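Local coordinates for protein HTH-type transcriptional repressor PhnF (PDB 3F8M) that represses the phnDCE operon, which serves phosphate uptake, when phosphate is available in the cell, acting as a DNA-binding transcription factor of the GntR family, at residues V105-L110 with G156-F161; V128-R133 with T146-A151; Q152-L157 with V219-R224; M206-R211 with Q223-Y228. All blocks are in the same frame, centred on the assembly; numbering follows the deposited sequence. Where two conformers were deposited one is given.

In the fold
All four contacts belong to the six-stranded antiparallel sheet of the UTRA domain and the chain that covers it. Contacts 2 and 4 are strand pairs, built mainly of backbone hydrogen bonds. Contact 2 is buried, and contact 4, nearest the chain centre, is partly so. Contacts 1 and 3 are made by side chains and join 156-161 and 152-157 to the sheet. Contact 1 is partly exposed, with a salt bridge beside a tryptophan; contact 3 is more buried and sends side-chain donors to backbone carbonyls. Strands 140-150 and 220-229 link contact 2 to contacts 3 and 4. Contacts 3 and 4 share Gln223 and Arg224, and contacts 1 and 3 share Gly156 and Leu157.

Contact 1. Residues V105-L110 with G156-F161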
# COMPACT_ATOMS: atom_id res chain seq x y z
N VAL A 105 17.87 -9.90 13.40
CA VAL A 105 17.46 -11.30 13.46
C VAL A 105 18.66 -12.19 13.10
O VAL A 105 19.14 -13.01 13.92
CB VAL A 105 16.27 -11.54 12.52
CG1 VAL A 105 15.88 -13.01 12.43
CG2 VAL A 105 15.09 -10.71 12.94
N ALA A 106 19.16 -12.03 11.88
CA ALA A 106 20.34 -12.83 11.46
C ALA A 106 20.93 -12.28 10.17
O ALA A 106 20.22 -11.73 9.33
CB ALA A 106 19.93 -14.26 11.27
N TRP A 107 22.25 -12.47 10.03
CA TRP A 107 22.89 -12.39 8.74
C TRP A 107 22.92 -13.84 8.21
O TRP A 107 23.16 -14.77 8.98
CB TRP A 107 24.33 -11.88 8.87
CG TRP A 107 24.52 -10.43 9.33
CD1 TRP A 107 24.79 -9.99 10.58
CD2 TRP A 107 24.51 -9.28 8.49
NE1 TRP A 107 24.93 -8.63 10.59
CE2 TRP A 107 24.74 -8.15 9.32
CE3 TRP A 107 24.30 -9.08 7.11
CZ2 TRP A 107 24.81 -6.85 8.83
CZ3 TRP A 107 24.36 -7.76 6.60
CH2 TRP A 107 24.63 -6.66 7.47
N SER A 108 22.67 -14.01 6.91
CA SER A 108 22.76 -15.31 6.23
C SER A 108 23.62 -15.16 4.97
O SER A 108 23.56 -14.14 4.29
CB SER A 108 21.40 -15.88 5.83
OG SER A 108 20.58 -16.05 6.98
N ASP A 109 24.41 -16.20 4.68
CA ASP A 109 25.22 -16.22 3.48
C ASP A 109 24.59 -17.24 2.56
O ASP A 109 24.43 -18.40 2.92
CB ASP A 109 26.68 -16.62 3.81
CG ASP A 109 27.38 -15.63 4.73
OD1 ASP A 109 27.79 -14.55 4.25
OD2 ASP A 109 27.59 -15.96 5.92
N LEU A 110 24.16 -16.77 1.40
CA LEU A 110 23.37 -17.49 0.44
C LEU A 110 24.07 -17.36 -0.93
O LEU A 110 25.09 -16.65 -1.04
CB LEU A 110 21.96 -16.85 0.35
CG LEU A 110 21.15 -16.77 1.69
CD1 LEU A 110 19.81 -16.12 1.47
CD2 LEU A 110 20.97 -18.15 2.31
N GLY A 156 33.15 -6.09 3.77
CA GLY A 156 33.30 -5.61 5.12
C GLY A 156 31.96 -5.20 5.74
O GLY A 156 31.92 -4.78 6.89
N LEU A 157 30.86 -5.33 5.00
CA LEU A 157 29.58 -4.80 5.51
C LEU A 157 29.28 -5.21 6.93
O LEU A 157 28.91 -4.38 7.74
CB LEU A 157 28.39 -5.16 4.61
CG LEU A 157 27.12 -4.43 5.08
CD1 LEU A 157 27.29 -2.93 4.88
CD2 LEU A 157 25.92 -4.96 4.30
N ARG A 158 29.42 -6.49 7.24
CA ARG A 158 29.24 -6.89 8.65
C ARG A 158 30.15 -6.19 9.66
O ARG A 158 29.76 -6.01 10.83
CB ARG A 158 29.32 -8.39 8.80
CG ARG A 158 28.05 -9.02 8.33
CD ARG A 158 28.12 -10.49 8.36
NE ARG A 158 28.57 -10.97 7.07
CZ ARG A 158 28.50 -12.23 6.66
NH1 ARG A 158 27.97 -13.18 7.44
NH2 ARG A 158 28.96 -12.54 5.45
N GLU A 159 31.33 -5.77 9.21
CA GLU A 159 32.31 -5.04 10.02
C GLU A 159 31.97 -3.56 10.15
O GLU A 159 32.00 -3.00 11.23
CB GLU A 159 33.71 -5.11 9.39
CG GLU A 159 34.40 -6.45 9.42
CD GLU A 159 35.83 -6.37 8.90
OE1 GLU A 159 36.08 -6.93 7.79
OE2 GLU A 159 36.69 -5.74 9.57
N THR A 160 31.68 -2.90 9.03
CA THR A 160 31.45 -1.48 9.04
C THR A 160 30.02 -1.10 9.48
O THR A 160 29.79 0.05 9.88
CB THR A 160 31.70 -0.85 7.68
OG1 THR A 160 30.60 -1.13 6.79
CG2 THR A 160 33.05 -1.32 7.07
N PHE A 161 29.08 -2.06 9.39
CA PHE A 161 27.65 -1.75 9.59
C PHE A 161 27.10 -1.85 11.02
O PHE A 161 27.12 -2.91 11.62
CB PHE A 161 26.76 -2.60 8.68
CG PHE A 161 25.32 -2.17 8.67
CD1 PHE A 161 25.01 -0.81 8.61
CD2 PHE A 161 24.29 -3.13 8.73
CE1 PHE A 161 23.67 -0.39 8.61
CE2 PHE A 161 22.94 -2.71 8.72
CZ PHE A 161 22.65 -1.33 8.67
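Trp107 and Asp109 of strand 105-110 both meet Arg158, on the short helix 157-160. Strand 100-111 is an outermost strand of the antiparallel UTRA sheet within this chain, and the contact packs a helical turn beside this edge strand and its neighbour 127-137.

The aliphatic part of Arg158 makes a CH-pi contact. Its CG sits over one face of the Trp107 indole, 3.6 Å from the centroid of the five-membered ring and 16° off the ring normal. CD follows, nearest to Trp107 CG. The two side chains run antiparallel past one another, which carries the guanidinium back toward the strand.

Apolar contacts hold the far end of the indole. Leu157 CD2 lies 3.8 Å from Trp107 CH2, with the leucine side chain roughly perpendicular to that of the tryptophan. Phe161 CD2 comes up at the indole edge, 3.8 Å from Trp107 CZ2. The six-membered ring of Trp107 thus meets two residues that also pack on Leu167 and Glu170 of helix 167-173.

The charged part is more exposed. The Arg158 chain bends at chi3 (-92°), and the guanidinium then grips the Asp109 carboxylate end-on, one nitrogen to each oxygen. The two planes are 40° apart. NH1 of Arg158 reaches OD2 of Asp109 at 3.2 Å, close to the guanidinium plane. Arg158 NH2 lies 2.6 Å from Asp109 OD1, on the syn lone pair of that oxygen.

Contact 2. Residues V128-R133 with T146-A151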
# COMPACT_ATOMS: atom_id res chain seq x y z
N VAL A 128 25.43 -13.95 -2.02
CA VAL A 128 24.37 -13.02 -1.63
C VAL A 128 24.47 -12.95 -0.11
O VAL A 128 24.57 -14.01 0.55
CB VAL A 128 23.01 -13.55 -2.06
CG1 VAL A 128 21.83 -12.76 -1.30
CG2 VAL A 128 22.89 -13.40 -3.55
N LEU A 129 24.49 -11.72 0.43
CA LEU A 129 24.48 -11.53 1.86
C LEU A 129 23.07 -11.12 2.22
O LEU A 129 22.59 -10.16 1.65
CB LEU A 129 25.48 -10.44 2.27
CG LEU A 129 25.57 -10.09 3.76
CD1 LEU A 129 25.86 -11.33 4.60
CD2 LEU A 129 26.64 -8.95 4.01
N GLN A 130 22.43 -11.85 3.13
CA GLN A 130 21.04 -11.48 3.54
C GLN A 130 21.03 -10.96 4.96
O GLN A 130 21.59 -11.60 5.85
CB GLN A 130 20.13 -12.70 3.46
CG GLN A 130 18.68 -12.43 3.96
CD GLN A 130 17.81 -13.65 3.83
OE1 GLN A 130 17.25 -13.89 2.77
NE2 GLN A 130 17.66 -14.40 4.91
N LEU A 131 20.39 -9.80 5.14
CA LEU A 131 20.22 -9.22 6.43
C LEU A 131 18.73 -9.32 6.76
O LEU A 131 17.86 -8.87 5.99
CB LEU A 131 20.59 -7.73 6.39
CG LEU A 131 20.27 -6.95 7.68
CD1 LEU A 131 20.98 -7.53 8.95
CD2 LEU A 131 20.61 -5.48 7.47
N GLU A 132 18.43 -9.91 7.92
CA GLU A 132 17.03 -9.94 8.42
C GLU A 132 16.96 -9.22 9.73
O GLU A 132 17.81 -9.42 10.61
CB GLU A 132 16.54 -11.34 8.67
CG GLU A 132 16.05 -12.05 7.49
CD GLU A 132 14.86 -12.99 7.82
OE1 GLU A 132 14.96 -13.81 8.77
OE2 GLU A 132 13.87 -12.93 7.06
N ARG A 133 15.98 -8.33 9.85
CA ARG A 133 15.84 -7.51 11.03
C ARG A 133 14.33 -7.37 11.30
O ARG A 133 13.51 -7.42 10.36
CB ARG A 133 16.41 -6.12 10.80
CG ARG A 133 17.96 -6.11 10.65
CD ARG A 133 18.55 -4.73 10.64
NE ARG A 133 18.10 -3.83 9.59
CZ ARG A 133 18.61 -2.60 9.43
NH1 ARG A 133 18.15 -1.81 8.47
NH2 ARG A 133 19.55 -2.17 10.24
N THR A 146 13.74 -8.29 5.16
CA THR A 146 14.72 -9.29 4.69
C THR A 146 15.36 -8.68 3.47
O THR A 146 14.68 -8.50 2.44
CB THR A 146 13.99 -10.59 4.37
OG1 THR A 146 13.20 -10.99 5.52
CG2 THR A 146 15.01 -11.72 3.96
N THR A 147 16.64 -8.32 3.57
CA THR A 147 17.29 -7.62 2.48
C THR A 147 18.33 -8.58 1.91
O THR A 147 19.13 -9.10 2.67
CB THR A 147 18.00 -6.35 2.95
OG1 THR A 147 17.03 -5.46 3.55
CG2 THR A 147 18.68 -5.60 1.77
N LYS A 148 18.25 -8.85 0.62
CA LYS A 148 19.26 -9.69 -0.08
C LYS A 148 20.16 -8.76 -0.86
O LYS A 148 19.69 -7.98 -1.67
CB LYS A 148 18.59 -10.67 -1.03
CG LYS A 148 17.87 -11.75 -0.25
CD LYS A 148 17.05 -12.61 -1.16
CE LYS A 148 16.22 -13.57 -0.30
NZ LYS A 148 15.56 -14.59 -1.17
N LEU A 149 21.46 -8.87 -0.65
CA LEU A 149 22.41 -7.96 -1.25
C LEU A 149 23.40 -8.79 -2.07
O LEU A 149 23.76 -9.88 -1.64
CB LEU A 149 23.23 -7.27 -0.14
CG LEU A 149 22.47 -6.41 0.89
CD1 LEU A 149 23.34 -6.06 2.10
CD2 LEU A 149 22.02 -5.12 0.13
N PRO A 150 23.82 -8.27 -3.23
CA PRO A 150 24.95 -8.91 -3.93
C PRO A 150 26.23 -8.71 -3.09
O PRO A 150 26.66 -7.56 -2.92
CB PRO A 150 24.99 -8.16 -5.28
CG PRO A 150 24.40 -6.78 -4.99
CD PRO A 150 23.29 -7.11 -3.95
N ALA A 151 26.72 -9.78 -2.48
CA ALA A 151 27.77 -9.73 -1.44
C ALA A 151 29.03 -9.07 -1.94
O ALA A 151 29.73 -8.39 -1.17
CB ALA A 151 28.13 -11.11 -0.95
O HOH W 1 17.05 -6.05 6.29
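Leu129 and Leu131 pair with Leu149 and Thr147 in the tight part of this contact. Four backbone hydrogen bonds tie these residues. The shortest and straightest runs from Thr147 N to Leu131 O, at 2.8 Å and 172°. Between them, Gln130 CA makes a CA-H...O contact of 3.2 Å with Thr147 O. The face bearing Leu129, Leu131, Thr147 and Leu149 is buried, and Leu157 of the following helix packs on both Leu129 and Leu149. A water joins Leu131 O to Thr147 OG1.

The strands form the antiparallel hairpin 127-137 and 140-150, the second and third strands of the UTRA sheet counted from strand 100-111. Past the last strand residue, Ala151 CB packs 4.2 Å from Leu129 CB.

The other face is more polar, and Gln130, Thr146 and Lys148 are partly exposed to solvent there. The Gln130 side chain reaches out straight next to Lys148, and both point the same way. Its OE1 lies 3.3 Å from Lys148 CE and equally near Thr146 CG2. Glu132, also on this face, is buried. Its chain bends at chi2 (-145°), and Thr146 OG1 donates to the anti lone pair of Glu132 OE2 at 2.6 Å. Glu132 OE1 forms a salt bridge with Arg193.

Contact 3. Residues Q152-L157 with V219-R224; sequences QRYPGL and VAIEQR
Arg153 and Tyr154 both place CG anti to the carbonyl carbon (chi1 -66° and -49°) as they reach from neighbouring positions to the backbone of strand 220-224. In Arg153, chi3 (66°) turns NE out of the extended line. The guanidinium and the phenol hydroxyl then meet two successive carbonyls, those of Ala220 and Ile221. Within the loop, Arg153 CB lies over the centre of one face of the Tyr154 ring, 3.7 Å above its plane.

Arg153 NH1 donates to Ala220 O at 3.0 Å. The oxygen lies close to the guanidinium plane, but the donor stands well above the carbonyl plane. Val219 CG1 packs 3.7 Å from the same Arg153 NH1. The stronger polar partner is outside the two segments: Arg153 NH2 forms a salt bridge with Asp215, which also accepts a hydrogen bond from Val219 N.

Here the connection that leaves strand 140-150 folds over strand 220-229, its neighbour in the UTRA sheet. Tyr154 opens a type II beta turn that runs to Leu157, with Gly156 as the N-cap of helix 157-160.

Tyr154 OH donates to Ile221 O at 2.8 Å. The oxygen lies at the ring edge, in the ring plane. Ile221 CG2 sits beside the hydroxyl, 3.2 Å from Tyr154 OH. Ile171 of helix 167-173 and Ile176 touch both Tyr154 and Ile221, so this buried hydroxyl is bonded to a carbonyl amid apolar neighbours.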
# COMPACT_ATOMS: atom_id res chain seq x y z
N GLN A 152 29.31 -9.27 -3.23
CA GLN A 152 30.51 -8.70 -3.89
C GLN A 152 30.54 -7.19 -3.85
O GLN A 152 31.61 -6.57 -3.81
CB GLN A 152 30.64 -9.23 -5.33
CG GLN A 152 30.99 -10.71 -5.30
CD GLN A 152 31.72 -11.22 -6.52
OE1 GLN A 152 31.33 -10.95 -7.67
NE2 GLN A 152 32.77 -11.99 -6.27
N ARG A 153 29.36 -6.58 -3.88
CA ARG A 153 29.27 -5.11 -3.84
C ARG A 153 29.60 -4.49 -2.48
O ARG A 153 29.84 -3.29 -2.41
CB ARG A 153 27.90 -4.59 -4.26
CG ARG A 153 27.49 -4.84 -5.74
CD ARG A 153 26.41 -3.83 -6.15
NE ARG A 153 26.94 -2.47 -6.16
CZ ARG A 153 26.28 -1.39 -6.57
NH1 ARG A 153 25.03 -1.47 -7.01
NH2 ARG A 153 26.90 -0.21 -6.54
N TYR A 154 29.60 -5.28 -1.41
CA TYR A 154 29.70 -4.71 -0.05
C TYR A 154 30.72 -5.38 0.85
O TYR A 154 30.38 -5.87 1.92
CB TYR A 154 28.31 -4.68 0.65
CG TYR A 154 27.24 -4.09 -0.22
CD1 TYR A 154 27.17 -2.72 -0.45
CD2 TYR A 154 26.26 -4.92 -0.80
CE1 TYR A 154 26.17 -2.18 -1.26
CE2 TYR A 154 25.26 -4.38 -1.61
CZ TYR A 154 25.23 -3.01 -1.85
OH TYR A 154 24.23 -2.48 -2.63
N PRO A 155 32.02 -5.39 0.46
CA PRO A 155 32.95 -6.03 1.38
C PRO A 155 32.99 -5.30 2.73
O PRO A 155 32.83 -4.06 2.82
CB PRO A 155 34.33 -5.95 0.65
CG PRO A 155 34.19 -4.82 -0.29
CD PRO A 155 32.69 -4.82 -0.72
N GLY A 156 33.15 -6.09 3.77
CA GLY A 156 33.30 -5.61 5.12
C GLY A 156 31.96 -5.20 5.74
O GLY A 156 31.92 -4.78 6.89
N LEU A 157 30.86 -5.33 5.00
CA LEU A 157 29.58 -4.80 5.51
C LEU A 157 29.28 -5.21 6.93
O LEU A 157 28.91 -4.38 7.74
CB LEU A 157 28.39 -5.16 4.61
CG LEU A 157 27.12 -4.43 5.08
CD1 LEU A 157 27.29 -2.93 4.88
CD2 LEU A 157 25.92 -4.96 4.30
N VAL A 219 22.62 -0.06 -11.54
CA VAL A 219 23.03 -1.38 -11.09
C VAL A 219 22.25 -1.66 -9.80
O VAL A 219 22.12 -0.77 -8.97
CB VAL A 219 24.53 -1.45 -10.83
CG1 VAL A 219 24.96 -2.85 -10.44
CG2 VAL A 219 25.33 -0.97 -12.07
N ALA A 220 21.70 -2.88 -9.68
CA ALA A 220 20.88 -3.24 -8.52
C ALA A 220 21.68 -3.14 -7.22
O ALA A 220 22.82 -3.56 -7.14
CB ALA A 220 20.26 -4.61 -8.67
N ILE A 221 21.06 -2.55 -6.21
CA ILE A 221 21.66 -2.37 -4.88
C ILE A 221 21.23 -3.53 -3.95
O ILE A 221 22.03 -4.05 -3.17
CB ILE A 221 21.21 -0.98 -4.31
CG1 ILE A 221 21.81 0.18 -5.13
CG2 ILE A 221 21.51 -0.79 -2.79
CD1 ILE A 221 21.14 1.58 -4.79
N GLU A 222 19.94 -3.90 -4.03
CA GLU A 222 19.29 -4.80 -3.05
C GLU A 222 17.99 -5.30 -3.64
O GLU A 222 17.43 -4.70 -4.58
CB GLU A 222 18.93 -4.04 -1.75
CG GLU A 222 17.93 -2.89 -2.04
CD GLU A 222 17.28 -2.23 -0.86
OE1 GLU A 222 17.41 -2.71 0.30
OE2 GLU A 222 16.57 -1.24 -1.13
N GLN A 223 17.54 -6.43 -3.12
CA GLN A 223 16.13 -6.80 -3.24
C GLN A 223 15.66 -6.92 -1.80
O GLN A 223 16.25 -7.69 -1.01
CB GLN A 223 15.98 -8.15 -3.98
CG GLN A 223 14.51 -8.45 -4.38
CD GLN A 223 13.62 -8.87 -3.22
OE1 GLN A 223 14.04 -9.66 -2.36
NE2 GLN A 223 12.37 -8.37 -3.20
N ARG A 224 14.58 -6.21 -1.44
CA ARG A 224 14.17 -6.17 -0.05
C ARG A 224 12.69 -6.59 0.02
O ARG A 224 11.83 -6.04 -0.73
CB ARG A 224 14.42 -4.74 0.51
CG ARG A 224 14.07 -4.52 2.07
CD ARG A 224 14.27 -3.05 2.48
NE ARG A 224 13.15 -2.25 1.98
CZ ARG A 224 12.99 -0.93 2.13
NH1 ARG A 224 13.88 -0.15 2.75
NH2 ARG A 224 11.90 -0.36 1.62

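Contact 4. Residues M206-R211 with Q223-Y228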
# COMPACT_ATOMS: atom_id res chain seq x y z
N MET A 206 -1.33 -8.28 7.14
CA MET A 206 0.01 -7.71 6.85
C MET A 206 0.07 -7.00 5.50
O MET A 206 -0.66 -7.33 4.58
CB MET A 206 1.09 -8.82 6.80
CG MET A 206 0.94 -9.98 7.78
SD MET A 206 1.16 -9.46 9.48
CE MET A 206 2.72 -8.78 9.49
N PHE A 207 0.98 -6.03 5.39
CA PHE A 207 1.43 -5.48 4.14
C PHE A 207 2.69 -6.32 3.77
O PHE A 207 3.47 -6.65 4.65
CB PHE A 207 1.97 -4.09 4.34
CG PHE A 207 0.93 -2.99 4.30
CD1 PHE A 207 0.33 -2.61 3.09
CD2 PHE A 207 0.68 -2.25 5.45
CE1 PHE A 207 -0.59 -1.55 3.05
CE2 PHE A 207 -0.25 -1.18 5.42
CZ PHE A 207 -0.86 -0.85 4.22
N LEU A 208 2.83 -6.62 2.48
CA LEU A 208 4.01 -7.32 1.95
C LEU A 208 4.54 -6.48 0.81
O LEU A 208 3.89 -6.36 -0.25
CB LEU A 208 3.64 -8.77 1.52
CG LEU A 208 4.83 -9.44 0.79
CD1 LEU A 208 5.99 -9.57 1.75
CD2 LEU A 208 4.48 -10.77 0.12
N LEU A 209 5.66 -5.80 1.04
CA LEU A 209 6.31 -5.01 0.02
C LEU A 209 7.52 -5.72 -0.50
O LEU A 209 8.28 -6.28 0.27
CB LEU A 209 6.78 -3.67 0.57
CG LEU A 209 5.64 -2.67 0.55
CD1 LEU A 209 4.74 -3.00 1.71
CD2 LEU A 209 6.16 -1.27 0.62
N ASN A 210 7.71 -5.66 -1.80
CA ASN A 210 8.93 -6.16 -2.44
C ASN A 210 9.56 -5.05 -3.21
O ASN A 210 8.89 -4.42 -4.03
CB ASN A 210 8.59 -7.34 -3.36
CG ASN A 210 8.46 -8.60 -2.60
OD1 ASN A 210 9.45 -9.07 -2.01
ND2 ASN A 210 7.23 -9.10 -2.48
N ARG A 211 10.84 -4.78 -2.93
CA ARG A 211 11.55 -3.67 -3.56
C ARG A 211 12.83 -4.12 -4.22
O ARG A 211 13.52 -4.98 -3.70
CB ARG A 211 11.92 -2.64 -2.51
CG ARG A 211 13.02 -1.67 -2.97
CD ARG A 211 13.15 -0.48 -2.04
NE ARG A 211 11.91 0.29 -1.94
CZ ARG A 211 11.84 1.47 -1.32
NH1 ARG A 211 12.93 1.99 -0.75
NH2 ARG A 211 10.70 2.13 -1.27
N GLN A 223 17.54 -6.43 -3.12
CA GLN A 223 16.13 -6.80 -3.24
C GLN A 223 15.66 -6.92 -1.80
O GLN A 223 16.25 -7.69 -1.01
CB GLN A 223 15.98 -8.15 -3.98
CG GLN A 223 14.51 -8.45 -4.38
CD GLN A 223 13.62 -8.87 -3.22
OE1 GLN A 223 14.04 -9.66 -2.36
NE2 GLN A 223 12.37 -8.37 -3.20
N ARG A 224 14.58 -6.21 -1.44
CA ARG A 224 14.17 -6.17 -0.05
C ARG A 224 12.69 -6.59 0.02
O ARG A 224 11.83 -6.04 -0.73
CB ARG A 224 14.42 -4.74 0.51
CG ARG A 224 14.07 -4.52 2.07
CD ARG A 224 14.27 -3.05 2.48
NE ARG A 224 13.15 -2.25 1.98
CZ ARG A 224 12.99 -0.93 2.13
NH1 ARG A 224 13.88 -0.15 2.75
NH2 ARG A 224 11.90 -0.36 1.62
N ARG A 225 12.41 -7.52 0.93
CA ARG A 225 11.04 -7.93 1.29
C ARG A 225 10.75 -7.38 2.68
O ARG A 225 11.51 -7.61 3.63
CB ARG A 225 10.98 -9.45 1.30
CG ARG A 225 9.59 -10.05 1.62
CD ARG A 225 9.77 -11.53 1.90
NE ARG A 225 8.51 -12.25 2.09
CZ ARG A 225 7.92 -12.52 3.25
NH1 ARG A 225 8.41 -12.11 4.42
NH2 ARG A 225 6.77 -13.21 3.22
N SER A 226 9.61 -6.67 2.84
CA SER A 226 9.26 -6.15 4.16
C SER A 226 7.83 -6.62 4.46
O SER A 226 6.95 -6.42 3.64
CB SER A 226 9.33 -4.64 4.14
OG SER A 226 10.56 -4.19 3.56
N LEU A 227 7.63 -7.31 5.58
CA LEU A 227 6.32 -7.78 5.98
C LEU A 227 5.94 -6.96 7.22
O LEU A 227 6.59 -7.09 8.26
CB LEU A 227 6.34 -9.27 6.27
CG LEU A 227 5.00 -9.92 6.65
CD1 LEU A 227 4.20 -10.27 5.37
CD2 LEU A 227 5.17 -11.16 7.56
N TYR A 228 4.92 -6.09 7.09
CA TYR A 228 4.55 -5.17 8.17
C TYR A 228 3.15 -5.51 8.69
O TYR A 228 2.29 -5.86 7.89
CB TYR A 228 4.48 -3.75 7.62
CG TYR A 228 5.78 -3.05 7.27
CD1 TYR A 228 6.56 -2.48 8.28
CD2 TYR A 228 6.21 -2.91 5.95
CE1 TYR A 228 7.75 -1.81 7.99
CE2 TYR A 228 7.41 -2.23 5.64
CZ TYR A 228 8.16 -1.69 6.67
OH TYR A 228 9.34 -1.01 6.45
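Arg211 lies beside Arg224 at one end of the antiparallel hairpin formed by strands 206-214 and 220-229, part of the UTRA sheet. The strand segments run at 170° to each other. Six backbone hydrogen bonds join Phe207 with Tyr228, Leu209 with Ser226, and Arg211 with Arg224. The shortest is Arg211 N to Arg224 O, 2.7 Å.

Arg211 can be followed outward. CB passes 3.8 Å from Arg224 O. CG is anti to the backbone N (chi1 162°). The two arginine side chains lie next to each other and point the same way. CD and NE approach Arg224 NH2, which sits over the centre of the Arg211 guanidinium, 3.5 Å from its CZ. At the tip, Arg211 NH1 lies near the same NH2, a pair of like charges. Asp183 probably offsets this, through its salt bridge to Arg211 NH2. That nitrogen also bonds to Gly85 O, and Tyr168 OH bonds to NH1.

Leu208, Asn210, Arg225 and Leu227 share the other face. Leu208 CD1 covers one face of the Arg225 guanidinium, offset toward its rim, while Arg225 NH1 forms a salt bridge with Glu194. Leu227 CD1 packs 3.7 Å from Met206 CB. The Gln223 chain bends at chi2. Its NE2 donates to Asn210 OD1 at 3.2 Å, 24° out of the plane of the Asn210 carbonyl.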